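Local coordinates for protein SCO1 homolog 1, mitochondrial (Arabidopsis thaliana, PDB 6N5U) that binds copper(I) as a Sco-type metallochaperone and is thought to act in copper homeostasis, mitochondrial redox signalling or insertion of copper into cytochrome c oxidase, at residues Phe13-Asp18 / Glu104-Val109; Ile34-Phe39 / Val129-Val134; Val69-Ser74 / Lys95-Thr100; Arg111-Tyr116 / Tyr136-Glu141; Lys146-Asn151 / Asp159-Glu164. All coordinates share one frame; numbering follows the deposited sequence.

Interaction 1 (Phe13-Asp18 / Glu104-Val109); sequences FSLIRD and EEIKSV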
# COMPACT_ATOMS: atom_id res chain seq x y z
N PHE A 13 1.32 11.20 8.79
CA PHE A 13 -0.00 10.60 8.92
C PHE A 13 -0.15 9.98 10.30
O PHE A 13 0.85 9.68 10.94
CB PHE A 13 -0.24 9.54 7.82
CG PHE A 13 0.69 8.34 7.80
CD1 PHE A 13 0.49 7.27 8.66
CD2 PHE A 13 1.71 8.25 6.86
CE1 PHE A 13 1.33 6.16 8.63
CE2 PHE A 13 2.55 7.13 6.82
CZ PHE A 13 2.35 6.09 7.70
N SER A 14 -1.40 9.79 10.75
CA SER A 14 -1.72 9.11 11.99
C SER A 14 -2.84 8.14 11.63
O SER A 14 -3.98 8.55 11.44
CB SER A 14 -2.14 10.08 13.09
OG SER A 14 -2.09 9.43 14.36
N LEU A 15 -2.48 6.87 11.42
CA LEU A 15 -3.40 5.83 11.00
C LEU A 15 -3.46 4.69 12.03
O LEU A 15 -2.73 4.73 13.03
CB LEU A 15 -3.00 5.30 9.60
CG LEU A 15 -3.12 6.28 8.42
CD1 LEU A 15 -2.44 5.75 7.20
CD2 LEU A 15 -4.55 6.55 8.07
N ILE A 16 -4.37 3.72 11.82
CA ILE A 16 -4.52 2.55 12.67
C ILE A 16 -4.10 1.32 11.88
O ILE A 16 -4.61 1.09 10.78
CB ILE A 16 -5.94 2.41 13.27
CG1 ILE A 16 -6.32 3.67 14.08
CG2 ILE A 16 -6.03 1.17 14.17
CD1 ILE A 16 -7.33 4.52 13.45
N ARG A 17 -3.14 0.56 12.43
CA ARG A 17 -2.60 -0.65 11.81
C ARG A 17 -3.57 -1.83 12.01
O ARG A 17 -4.40 -1.79 12.90
CB ARG A 17 -1.21 -0.93 12.39
CG ARG A 17 -0.39 -1.95 11.63
CD ARG A 17 1.05 -1.90 12.07
NE ARG A 17 1.22 -2.38 13.44
CZ ARG A 17 2.27 -2.11 14.21
NH1 ARG A 17 3.25 -1.34 13.76
NH2 ARG A 17 2.34 -2.61 15.43
N ASP A 18 -3.47 -2.86 11.15
CA ASP A 18 -4.30 -4.08 11.13
C ASP A 18 -4.34 -4.84 12.48
O ASP A 18 -5.21 -5.69 12.67
CB ASP A 18 -3.87 -5.02 9.98
CG ASP A 18 -2.49 -5.59 10.14
OD1 ASP A 18 -2.35 -6.63 10.84
OD2 ASP A 18 -1.54 -5.01 9.58
N GLU A 104 -11.42 11.20 7.65
CA GLU A 104 -10.62 12.43 7.69
C GLU A 104 -9.13 12.07 7.70
O GLU A 104 -8.35 12.70 6.99
CB GLU A 104 -10.97 13.26 8.94
CG GLU A 104 -10.52 14.71 8.89
CD GLU A 104 -10.46 15.42 10.24
OE1 GLU A 104 -11.53 15.60 10.87
OE2 GLU A 104 -9.35 15.81 10.65
N GLU A 105 -8.74 11.06 8.50
CA GLU A 105 -7.36 10.56 8.60
C GLU A 105 -6.90 10.05 7.23
O GLU A 105 -5.79 10.40 6.80
CB GLU A 105 -7.25 9.46 9.67
CG GLU A 105 -6.98 10.01 11.06
CD GLU A 105 -7.09 9.06 12.24
OE1 GLU A 105 -7.34 7.85 12.02
OE2 GLU A 105 -6.94 9.53 13.39
N ILE A 106 -7.78 9.28 6.54
CA ILE A 106 -7.59 8.71 5.20
C ILE A 106 -7.49 9.83 4.15
O ILE A 106 -6.70 9.72 3.22
CB ILE A 106 -8.71 7.69 4.87
CG1 ILE A 106 -8.70 6.45 5.83
CG2 ILE A 106 -8.72 7.26 3.39
CD1 ILE A 106 -7.39 5.58 5.91
N LYS A 107 -8.28 10.91 4.33
CA LYS A 107 -8.31 12.09 3.45
C LYS A 107 -6.96 12.82 3.49
O LYS A 107 -6.46 13.26 2.46
CB LYS A 107 -9.46 13.04 3.87
CG LYS A 107 -9.66 14.30 3.02
CD LYS A 107 -10.56 15.31 3.75
CE LYS A 107 -10.43 16.73 3.21
NZ LYS A 107 -11.15 17.72 4.07
N SER A 108 -6.38 12.95 4.71
CA SER A 108 -5.11 13.61 4.95
C SER A 108 -3.93 12.85 4.31
O SER A 108 -3.08 13.48 3.67
CB SER A 108 -4.89 13.79 6.45
OG SER A 108 -3.58 14.22 6.77
N VAL A 109 -3.91 11.51 4.45
CA VAL A 109 -2.82 10.69 3.89
C VAL A 109 -2.92 10.58 2.35
O VAL A 109 -1.88 10.62 1.68
CB VAL A 109 -2.68 9.31 4.60
CG1 VAL A 109 -3.87 8.38 4.34
CG2 VAL A 109 -1.35 8.64 4.25

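Interaction 2 (Ile34-Phe39 / Val129-Val134); sequences ILYFGF and VDHSIV. With CU1 (copper (I) ion), chain D.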
# COMPACT_ATOMS: atom_id res chain seq x y z
N ILE A 34 6.99 -0.31 0.46
CA ILE A 34 6.20 -0.08 -0.75
C ILE A 34 4.77 0.14 -0.32
O ILE A 34 4.19 -0.76 0.27
CB ILE A 34 6.33 -1.17 -1.87
CG1 ILE A 34 7.80 -1.35 -2.33
CG2 ILE A 34 5.43 -0.82 -3.06
CD1 ILE A 34 8.09 -2.61 -3.16
N LEU A 35 4.20 1.34 -0.57
CA LEU A 35 2.82 1.68 -0.16
C LEU A 35 1.86 1.54 -1.33
O LEU A 35 2.13 2.08 -2.40
CB LEU A 35 2.71 3.11 0.41
CG LEU A 35 3.73 3.63 1.41
CD1 LEU A 35 3.70 5.14 1.44
CD2 LEU A 35 3.43 3.16 2.81
N TYR A 36 0.76 0.80 -1.15
CA TYR A 36 -0.27 0.58 -2.17
C TYR A 36 -1.58 1.04 -1.57
O TYR A 36 -1.96 0.62 -0.47
CB TYR A 36 -0.35 -0.91 -2.65
CG TYR A 36 -1.50 -1.18 -3.60
CD1 TYR A 36 -1.43 -0.79 -4.94
CD2 TYR A 36 -2.70 -1.73 -3.15
CE1 TYR A 36 -2.53 -0.93 -5.80
CE2 TYR A 36 -3.80 -1.88 -4.00
CZ TYR A 36 -3.71 -1.49 -5.33
OH TYR A 36 -4.78 -1.63 -6.18
N PHE A 37 -2.28 1.92 -2.28
CA PHE A 37 -3.57 2.43 -1.81
C PHE A 37 -4.65 1.60 -2.50
O PHE A 37 -4.61 1.43 -3.73
CB PHE A 37 -3.70 3.94 -2.11
CG PHE A 37 -2.83 4.85 -1.26
CD1 PHE A 37 -1.46 4.96 -1.48
CD2 PHE A 37 -3.40 5.64 -0.25
CE1 PHE A 37 -0.66 5.77 -0.69
CE2 PHE A 37 -2.60 6.47 0.54
CZ PHE A 37 -1.23 6.52 0.32
N GLY A 38 -5.55 1.04 -1.70
CA GLY A 38 -6.62 0.20 -2.21
C GLY A 38 -7.83 0.14 -1.30
O GLY A 38 -7.96 0.96 -0.40
N PHE A 39 -8.73 -0.84 -1.56
CA PHE A 39 -9.96 -1.11 -0.80
C PHE A 39 -10.30 -2.62 -0.85
O PHE A 39 -10.24 -3.22 -1.92
CB PHE A 39 -11.14 -0.20 -1.21
CG PHE A 39 -11.91 -0.48 -2.48
CD1 PHE A 39 -11.43 -0.05 -3.71
CD2 PHE A 39 -13.19 -1.02 -2.43
CE1 PHE A 39 -12.16 -0.28 -4.88
CE2 PHE A 39 -13.93 -1.23 -3.60
CZ PHE A 39 -13.41 -0.87 -4.81
N VAL A 129 -14.93 2.08 -4.75
CA VAL A 129 -14.12 3.29 -4.64
C VAL A 129 -13.22 3.35 -5.88
O VAL A 129 -12.46 2.43 -6.16
CB VAL A 129 -13.33 3.42 -3.30
CG1 VAL A 129 -12.46 4.68 -3.30
CG2 VAL A 129 -14.29 3.44 -2.10
N ASP A 130 -13.41 4.40 -6.68
CA ASP A 130 -12.60 4.65 -7.87
C ASP A 130 -11.35 5.36 -7.35
O ASP A 130 -11.46 6.33 -6.59
CB ASP A 130 -13.39 5.55 -8.83
CG ASP A 130 -12.75 5.79 -10.17
OD1 ASP A 130 -11.85 5.02 -10.55
OD2 ASP A 130 -13.16 6.75 -10.85
N HIS A 131 -10.17 4.84 -7.67
CA HIS A 131 -8.93 5.41 -7.13
C HIS A 131 -7.73 5.23 -8.03
O HIS A 131 -7.79 4.50 -9.02
CB HIS A 131 -8.64 4.81 -5.73
CG HIS A 131 -8.39 3.33 -5.77
ND1 HIS A 131 -7.11 2.81 -5.88
CD2 HIS A 131 -9.28 2.30 -5.75
CE1 HIS A 131 -7.26 1.50 -5.87
NE2 HIS A 131 -8.55 1.15 -5.78
N SER A 132 -6.63 5.90 -7.65
CA SER A 132 -5.35 5.90 -8.35
C SER A 132 -4.69 4.54 -8.14
O SER A 132 -4.64 4.06 -7.00
CB SER A 132 -4.44 6.99 -7.77
OG SER A 132 -5.10 8.22 -7.53
N ILE A 133 -4.25 3.88 -9.23
CA ILE A 133 -3.58 2.57 -9.13
C ILE A 133 -2.11 2.89 -9.07
O ILE A 133 -1.47 3.21 -10.09
CB ILE A 133 -3.99 1.56 -10.24
CG1 ILE A 133 -5.52 1.36 -10.20
CG2 ILE A 133 -3.24 0.24 -10.06
CD1 ILE A 133 -6.19 1.38 -11.54
N VAL A 134 -1.62 2.94 -7.82
CA VAL A 134 -0.30 3.44 -7.48
C VAL A 134 0.50 2.60 -6.45
O VAL A 134 -0.09 2.01 -5.56
CB VAL A 134 -0.55 4.89 -6.96
CG1 VAL A 134 0.70 5.50 -6.38
CG2 VAL A 134 -1.10 5.81 -8.04
CU CU1 D . -9.03 -1.29 -6.26

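Interaction 3 (Val69-Ser74 / Lys95-Thr100); sequences VPVFIS and KLIGLT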
# COMPACT_ATOMS: atom_id res chain seq x y z
N VAL A 69 9.06 -3.94 2.92
CA VAL A 69 7.77 -4.09 3.60
C VAL A 69 6.63 -3.60 2.74
O VAL A 69 6.56 -2.41 2.46
CB VAL A 69 7.73 -3.48 5.03
CG1 VAL A 69 6.43 -3.84 5.75
CG2 VAL A 69 8.94 -3.90 5.87
N PRO A 70 5.69 -4.50 2.35
CA PRO A 70 4.52 -4.03 1.60
C PRO A 70 3.52 -3.42 2.58
O PRO A 70 3.36 -3.92 3.71
CB PRO A 70 4.00 -5.31 0.93
CG PRO A 70 4.43 -6.44 1.83
CD PRO A 70 5.62 -5.96 2.63
N VAL A 71 2.91 -2.29 2.17
CA VAL A 71 1.92 -1.58 2.97
C VAL A 71 0.62 -1.31 2.18
O VAL A 71 0.63 -0.56 1.20
CB VAL A 71 2.50 -0.30 3.63
CG1 VAL A 71 1.41 0.52 4.34
CG2 VAL A 71 3.65 -0.63 4.58
N PHE A 72 -0.50 -1.87 2.65
CA PHE A 72 -1.82 -1.61 2.08
C PHE A 72 -2.49 -0.46 2.87
O PHE A 72 -2.68 -0.61 4.08
CB PHE A 72 -2.68 -2.87 2.16
CG PHE A 72 -4.15 -2.70 1.88
CD1 PHE A 72 -4.63 -2.71 0.58
CD2 PHE A 72 -5.07 -2.62 2.92
CE1 PHE A 72 -6.00 -2.59 0.33
CE2 PHE A 72 -6.44 -2.49 2.67
CZ PHE A 72 -6.89 -2.46 1.37
N ILE A 73 -2.84 0.67 2.21
CA ILE A 73 -3.55 1.79 2.86
C ILE A 73 -4.95 1.85 2.25
O ILE A 73 -5.08 1.91 1.03
CB ILE A 73 -2.79 3.12 2.75
CG1 ILE A 73 -1.36 2.98 3.29
CG2 ILE A 73 -3.59 4.26 3.44
CD1 ILE A 73 -0.47 4.28 3.18
N SER A 74 -5.97 1.76 3.08
CA SER A 74 -7.36 1.74 2.63
C SER A 74 -7.93 3.08 2.25
O SER A 74 -7.81 4.04 3.02
CB SER A 74 -8.25 1.10 3.69
OG SER A 74 -9.59 1.11 3.24
N LYS A 95 3.87 -10.67 5.47
CA LYS A 95 4.56 -9.46 5.89
C LYS A 95 3.87 -8.20 5.39
O LYS A 95 4.44 -7.11 5.52
CB LYS A 95 6.06 -9.53 5.52
CG LYS A 95 6.83 -10.45 6.49
CD LYS A 95 8.20 -10.81 5.99
CE LYS A 95 9.00 -11.62 6.98
NZ LYS A 95 10.41 -11.81 6.52
N LEU A 96 2.59 -8.32 4.98
CA LEU A 96 1.81 -7.17 4.50
C LEU A 96 1.03 -6.48 5.63
O LEU A 96 0.07 -7.04 6.14
CB LEU A 96 0.89 -7.56 3.31
CG LEU A 96 -0.16 -6.55 2.78
CD1 LEU A 96 0.47 -5.31 2.19
CD2 LEU A 96 -1.01 -7.19 1.73
N ILE A 97 1.45 -5.25 5.96
CA ILE A 97 0.85 -4.33 6.94
C ILE A 97 -0.39 -3.67 6.29
O ILE A 97 -0.33 -3.22 5.14
CB ILE A 97 1.91 -3.26 7.36
CG1 ILE A 97 3.07 -3.91 8.15
CG2 ILE A 97 1.30 -2.06 8.12
CD1 ILE A 97 4.20 -2.94 8.58
N GLY A 98 -1.47 -3.59 7.05
CA GLY A 98 -2.70 -2.94 6.63
C GLY A 98 -2.97 -1.71 7.45
O GLY A 98 -2.94 -1.79 8.68
N LEU A 99 -3.17 -0.54 6.80
CA LEU A 99 -3.45 0.74 7.45
C LEU A 99 -4.81 1.24 7.08
O LEU A 99 -5.20 1.19 5.91
CB LEU A 99 -2.41 1.82 7.12
CG LEU A 99 -0.93 1.54 7.38
CD1 LEU A 99 -0.09 2.75 7.00
CD2 LEU A 99 -0.66 1.17 8.84
N THR A 100 -5.53 1.72 8.07
CA THR A 100 -6.87 2.25 7.93
C THR A 100 -6.96 3.51 8.84
O THR A 100 -5.92 3.98 9.34
CB THR A 100 -7.88 1.10 8.23
OG1 THR A 100 -9.19 1.46 7.79
CG2 THR A 100 -7.89 0.67 9.72

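Interaction 4 (Arg111-Tyr116 / Tyr136-Glu141); sequences RSYRVY and YLMSPE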
# COMPACT_ATOMS: atom_id res chain seq x y z
N ARG A 111 -4.23 12.89 0.38
CA ARG A 111 -3.81 14.22 -0.03
C ARG A 111 -2.27 14.29 -0.08
O ARG A 111 -1.74 14.69 -1.10
CB ARG A 111 -4.32 15.28 0.94
CG ARG A 111 -4.62 16.62 0.30
CD ARG A 111 -4.56 17.79 1.27
NE ARG A 111 -5.25 17.55 2.54
CZ ARG A 111 -6.56 17.68 2.73
NH1 ARG A 111 -7.35 18.04 1.73
NH2 ARG A 111 -7.09 17.45 3.93
N SER A 112 -1.59 13.87 1.01
CA SER A 112 -0.14 13.87 1.17
C SER A 112 0.57 13.11 0.06
O SER A 112 1.58 13.59 -0.47
CB SER A 112 0.25 13.31 2.54
OG SER A 112 0.01 14.26 3.56
N TYR A 113 0.02 11.96 -0.32
CA TYR A 113 0.56 11.09 -1.37
C TYR A 113 -0.01 11.42 -2.75
O TYR A 113 0.35 10.79 -3.72
CB TYR A 113 0.38 9.60 -0.97
CG TYR A 113 1.35 9.23 0.14
CD1 TYR A 113 1.05 9.49 1.47
CD2 TYR A 113 2.63 8.75 -0.16
CE1 TYR A 113 1.98 9.25 2.48
CE2 TYR A 113 3.57 8.51 0.84
CZ TYR A 113 3.24 8.76 2.17
OH TYR A 113 4.16 8.54 3.16
N ARG A 114 -0.85 12.46 -2.86
CA ARG A 114 -1.45 12.88 -4.14
C ARG A 114 -2.28 11.74 -4.77
O ARG A 114 -2.15 11.43 -5.95
CB ARG A 114 -0.40 13.47 -5.12
CG ARG A 114 0.66 14.42 -4.51
CD ARG A 114 0.04 15.53 -3.71
NE ARG A 114 1.00 16.57 -3.35
CZ ARG A 114 0.82 17.41 -2.35
NH1 ARG A 114 -0.24 17.30 -1.56
NH2 ARG A 114 1.71 18.36 -2.11
N VAL A 115 -3.11 11.11 -3.94
CA VAL A 115 -3.96 10.00 -4.35
C VAL A 115 -5.41 10.48 -4.54
O VAL A 115 -5.97 11.16 -3.68
CB VAL A 115 -3.85 8.81 -3.35
CG1 VAL A 115 -4.88 7.72 -3.65
CG2 VAL A 115 -2.45 8.22 -3.34
N TYR A 116 -6.00 10.12 -5.69
CA TYR A 116 -7.39 10.39 -6.00
C TYR A 116 -8.20 9.18 -5.49
O TYR A 116 -7.79 8.03 -5.68
CB TYR A 116 -7.57 10.55 -7.53
CG TYR A 116 -8.97 10.22 -8.02
CD1 TYR A 116 -10.04 11.08 -7.78
CD2 TYR A 116 -9.22 9.04 -8.71
CE1 TYR A 116 -11.33 10.76 -8.19
CE2 TYR A 116 -10.51 8.72 -9.16
CZ TYR A 116 -11.56 9.59 -8.89
OH TYR A 116 -12.83 9.29 -9.32
N TYR A 136 4.29 3.19 -4.14
CA TYR A 136 5.30 4.17 -3.76
C TYR A 136 6.43 3.51 -3.02
O TYR A 136 6.22 2.98 -1.93
CB TYR A 136 4.68 5.25 -2.85
CG TYR A 136 3.63 6.12 -3.49
CD1 TYR A 136 3.98 7.08 -4.44
CD2 TYR A 136 2.30 6.04 -3.11
CE1 TYR A 136 3.03 7.93 -5.00
CE2 TYR A 136 1.34 6.90 -3.65
CZ TYR A 136 1.71 7.85 -4.60
OH TYR A 136 0.79 8.63 -5.23
N LEU A 137 7.63 3.55 -3.59
CA LEU A 137 8.76 2.95 -2.92
C LEU A 137 9.38 4.03 -2.04
O LEU A 137 9.98 4.98 -2.55
CB LEU A 137 9.75 2.31 -3.92
CG LEU A 137 11.19 2.01 -3.45
CD1 LEU A 137 11.26 0.70 -2.67
CD2 LEU A 137 12.13 2.01 -4.60
N MET A 138 9.14 3.92 -0.73
CA MET A 138 9.67 4.78 0.33
C MET A 138 10.95 4.10 0.80
O MET A 138 11.03 2.87 0.77
CB MET A 138 8.69 4.88 1.52
CG MET A 138 7.34 5.45 1.18
SD MET A 138 7.40 7.14 0.55
CE MET A 138 6.78 6.87 -0.99
N SER A 139 11.94 4.89 1.25
CA SER A 139 13.22 4.38 1.74
C SER A 139 13.22 4.10 3.29
O SER A 139 12.18 4.32 3.93
CB SER A 139 14.34 5.32 1.33
OG SER A 139 14.07 6.68 1.65
N PRO A 140 14.33 3.61 3.91
CA PRO A 140 14.31 3.34 5.36
C PRO A 140 14.17 4.58 6.26
O PRO A 140 14.00 4.43 7.47
CB PRO A 140 15.63 2.60 5.61
CG PRO A 140 16.07 2.12 4.26
CD PRO A 140 15.64 3.21 3.34
N GLU A 141 14.24 5.79 5.68
CA GLU A 141 14.03 7.05 6.40
C GLU A 141 12.70 7.68 5.95
O GLU A 141 12.46 8.86 6.21
CB GLU A 141 15.21 8.04 6.27
CG GLU A 141 16.59 7.52 6.66
CD GLU A 141 16.81 6.81 8.00
OE1 GLU A 141 16.41 7.37 9.05
OE2 GLU A 141 17.42 5.72 7.98

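Interaction 5 (Lys146-Asn151 / Asp159-Glu164); sequences KFYGKN and DGVVKE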
# COMPACT_ATOMS: atom_id res chain seq x y z
N LYS A 146 10.72 6.05 -5.69
CA LYS A 146 10.14 5.80 -7.02
C LYS A 146 8.67 5.39 -6.99
O LYS A 146 8.21 4.74 -6.05
CB LYS A 146 10.98 4.76 -7.78
CG LYS A 146 10.87 4.85 -9.30
CD LYS A 146 12.10 5.47 -9.91
CE LYS A 146 11.91 5.69 -11.38
NZ LYS A 146 13.03 6.47 -11.94
N PHE A 147 7.94 5.78 -8.04
CA PHE A 147 6.55 5.46 -8.28
C PHE A 147 6.47 4.27 -9.28
O PHE A 147 7.31 4.16 -10.18
CB PHE A 147 5.80 6.70 -8.82
CG PHE A 147 4.47 6.35 -9.45
CD1 PHE A 147 3.37 6.02 -8.66
CD2 PHE A 147 4.34 6.25 -10.83
CE1 PHE A 147 2.16 5.61 -9.24
CE2 PHE A 147 3.13 5.84 -11.42
CZ PHE A 147 2.04 5.54 -10.62
N TYR A 148 5.45 3.40 -9.11
CA TYR A 148 5.20 2.23 -9.97
C TYR A 148 3.69 2.10 -10.28
O TYR A 148 2.87 1.85 -9.38
CB TYR A 148 5.75 0.94 -9.34
CG TYR A 148 7.25 0.95 -9.15
CD1 TYR A 148 8.11 0.55 -10.18
CD2 TYR A 148 7.81 1.32 -7.94
CE1 TYR A 148 9.49 0.58 -10.02
CE2 TYR A 148 9.19 1.34 -7.76
CZ TYR A 148 10.03 0.97 -8.80
OH TYR A 148 11.39 1.01 -8.63
N GLY A 149 3.35 2.27 -11.56
CA GLY A 149 1.98 2.18 -12.05
C GLY A 149 1.45 0.77 -12.30
O GLY A 149 2.11 -0.23 -12.00
N LYS A 150 0.22 0.70 -12.87
CA LYS A 150 -0.52 -0.53 -13.21
C LYS A 150 0.20 -1.39 -14.25
O LYS A 150 0.12 -2.61 -14.20
CB LYS A 150 -1.95 -0.16 -13.71
CG LYS A 150 -2.83 -1.32 -14.20
CD LYS A 150 -3.32 -2.28 -13.08
CE LYS A 150 -3.78 -3.65 -13.58
NZ LYS A 150 -4.11 -4.61 -12.47
N ASN A 151 0.91 -0.75 -15.19
CA ASN A 151 1.60 -1.40 -16.31
C ASN A 151 2.78 -2.35 -15.95
O ASN A 151 3.12 -3.23 -16.77
CB ASN A 151 2.04 -0.35 -17.32
CG ASN A 151 0.89 0.28 -18.06
OD1 ASN A 151 -0.30 -0.01 -17.84
ND2 ASN A 151 1.22 1.17 -18.98
N ASP A 159 12.96 -5.76 -10.58
CA ASP A 159 14.14 -5.16 -11.23
C ASP A 159 14.33 -3.70 -10.86
O ASP A 159 15.44 -3.30 -10.52
CB ASP A 159 14.08 -5.31 -12.76
CG ASP A 159 14.11 -6.72 -13.30
OD1 ASP A 159 14.52 -7.64 -12.54
OD2 ASP A 159 13.72 -6.91 -14.47
N GLY A 160 13.24 -2.94 -10.95
CA GLY A 160 13.20 -1.54 -10.60
C GLY A 160 13.51 -1.27 -9.15
O GLY A 160 14.43 -0.51 -8.85
N VAL A 161 12.77 -1.90 -8.22
CA VAL A 161 12.98 -1.72 -6.78
C VAL A 161 14.43 -2.05 -6.42
O VAL A 161 15.09 -1.25 -5.75
CB VAL A 161 11.92 -2.45 -5.90
CG1 VAL A 161 12.30 -2.43 -4.42
CG2 VAL A 161 10.53 -1.85 -6.09
N VAL A 162 14.94 -3.20 -6.95
CA VAL A 162 16.31 -3.68 -6.72
C VAL A 162 17.34 -2.65 -7.23
O VAL A 162 18.29 -2.36 -6.50
CB VAL A 162 16.51 -5.13 -7.28
CG1 VAL A 162 17.99 -5.56 -7.29
CG2 VAL A 162 15.67 -6.13 -6.48
N LYS A 163 17.11 -2.04 -8.42
CA LYS A 163 17.99 -1.01 -9.01
C LYS A 163 18.07 0.23 -8.12
O LYS A 163 19.16 0.73 -7.86
CB LYS A 163 17.51 -0.62 -10.43
CG LYS A 163 18.43 0.40 -11.13
CD LYS A 163 18.02 0.64 -12.57
CE LYS A 163 19.11 1.35 -13.32
NZ LYS A 163 18.89 1.34 -14.79
N GLU A 164 16.92 0.70 -7.64
CA GLU A 164 16.81 1.85 -6.76
C GLU A 164 17.57 1.65 -5.46
O GLU A 164 18.42 2.48 -5.13
CB GLU A 164 15.32 2.20 -6.50
CG GLU A 164 14.58 2.80 -7.69
CD GLU A 164 15.20 4.03 -8.32
OE1 GLU A 164 15.80 4.84 -7.58
OE2 GLU A 164 15.10 4.17 -9.56

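Interaction 1 (Phe13-Asp18 / Glu104-Val109)
L15 is the forked bump of this strand-on-helix contact, and the two methyls of its fork find separate partners one helical turn apart. CD2 meets I106 CD1 at 3.7 Å, while CD1 lies 4.1 Å from V109 CG1; both pairs of side chains cross at about a right angle. V109 turns its other methyl to the neighbouring ridge, with CG2 3.8 Å from F13 CB. F13 CG sits between the backbone N and the carbonyl carbon (chi1 61°), and its ring runs on from there away from the helix. Nearer the surface, the extended chain of E105 covers the backbone of S14, E105 CD being 3.3 Å from S14 O. I16 CD1 lies 3.6 Å from E105 OE1, a carboxylate whose OE2 forms a salt bridge with R22 on strand 22-24. Helix 103-112 packs across strand 14-17 of the thioredoxin fold, the axes of 14-17 and of 104-109 running 115° apart; the strand pairs with 22-24 and 97-100, and L99 of the latter packs on both F13 and L15.

Interaction 2 (Ile34-Phe39 / Val129-Val134)
Y36 reaches V134 and H131 where strand 32-38 of the thioredoxin fold runs toward the Sco copper site, whose cysteines C42 and C46 form a CxxxC motif. Its CG is anti to the backbone N (chi1 174°); the ring passes the backbone of V134, with CD1 3.2 Å from V134 O, and has I133 CG2 at its edge. The Y36 hydroxyl comes to the edge of the imidazole, near its plane, OH being 4.0 Å from H131 CE1. One residue on, F37 turns its carbonyl to the same ring carbon, F37 O to H131 CE1 measuring 3.4 Å. G38 then brings only its backbone beside the imidazole. At F39 the ring receives V129 over one face in a CH-pi contact, with V129 CB 4.2 Å from the centroid of the F39 ring. The F39 and H131 rings meet rim to rim, their planes at 86°. The imidazole is held at two points: H131 ND1 donates to S132 O at 3.0 Å from above the carbonyl plane, and H131 NE2 binds the copper ion, which C42 and C46 also hold, in the ring plane at 2.5 Å.

Interaction 3 (Val69-Ser74 / Lys95-Thr100)
P70 sets its ring against K95 and L96, with CD 3.3 Å from K95 O and CB 3.7 Å from L96 CD1. L96 CG is anti to the backbone N (chi1 172°), and CD1 beyond it also reaches the backbone of F72. Here begins the parallel pairing of strands 68-74 and 97-100, the two strands of a beta-alpha-beta unit joined through helix 82-89. I97 N donates to P70 O, F72 N to I97 O, L99 N to F72 O at 2.8 Å, and S74 N to L99 O at 3.0 Å. On the sheet face of V71, I73, I97 and L99, the tip of L99 is shared: CD1 lies 3.8 Å from V71 CG1 and 3.9 Å from I73 CG1. F72 points to the opposite face, where L50 of helix 45-64 and V85 and V89 of helix 82-89 meet it. A glycine at P70 would probably open a gap beside L96 CD1 and K95 O and leave the backbone freer to turn. The next donor in the pattern would be the nitrogen of P70, which has no hydrogen; the bonding therefore stops there, and contact with K95 O passes to a carbon, while apolar side chains cover both faces.

Interaction 4 (Arg111-Tyr116 / Tyr136-Glu141)
Y113 meets strand 135-138 from its CB onward: CB lies 3.9 Å from Y136 CE2, with CG anti to the carbonyl carbon (chi1 -73°). Farther out, Y113 CD2 stands over one face of the Y136 ring, toward the rim, 4.0 Å from Y136 CD2. The two rings are oblique, their planes 53° apart. Y113 CE2 touches M138 CE at 4.0 Å, and M138 SD lies at the edge of the ring, a Met-aromatic contact; the tip OH reaches the ring of F13. In the thioredoxin fold this is where helix 103-112 ends against the sheet, and it ends in a Schellman motif with positive phi at R114. Separately, the R114 side chain turns back, and R111 O accepts from R114 N and R114 NH1 on opposite faces of its plane. Y136 OH approaches that turn, 2.7 Å from Y113 O. V115 CG2 sits at the edge of the Y136 ring, 4.0 Å from Y136 CE2. An alanine at Y136 would probably leave a gap beneath Y113 CD2 and beside V115 CG2. Next to V115, Y116 N is hydrogen-bonded to S132 OG.

Interaction 5 (Lys146-Asn151 / Asp159-Glu164)
Y148 and K146 reach helix 154-167 through different torsions. In Y148, CG is anti to the carbonyl carbon (chi1 -62°), and the ring beyond it extends toward G160 and V161; in K146, chi2 of 104° bends CD toward E164, whose own chain is bent at chi2 (-55°). Y148 CE2 packs on V161 CG2 at 3.8 Å, and Y148 OH ends 3.2 Å from G160 C, beside the peptide that joins G160 to V161. The angles from Y148 OH to V161 N and to G160 O are poor for a hydrogen bond. G160, with no side chain, lets the Y148 ring lie close to the helix backbone. The strand and helix run antiparallel, as the closing beta-beta-alpha part of a thioredoxin fold: hairpin 135-138/144-148, then the C-terminal helix against edge strand 144-148, with L137 also packing on V161 and E164. Y148 OH lies 3.8 Å from E164 CG. Toward the solvent, K146 CD is 3.3 Å from E164 OE2, while K146 NZ makes a long salt bridge to that same oxygen at 3.9 Å.

Overall arrangement
Interactions 2, 3 and 4 are buried, while 1 and 5 are partly buried. Interaction 3, at the centre, joins neighbouring strands and alone is carried by backbone hydrogen bonds. Interaction 2, on the adjoining strand 32-38, is aromatic and metal-bound; I34 and Y36 link it to V71 of interaction 3. Interactions 1 and 4 both use helix 103-112, the first packing aliphatic methyls beneath the carboxylate of E105, the second tyrosines and a methionine at the helix end. Interaction 5 lies at the outermost strand 144-148, on the other side of the chain's centre from interaction 1, about 25 Å away between centres; its apolar inner part gives way to a long ion pair at the surface. L137 N bonded to K146 O ties interaction 4 to interaction 5.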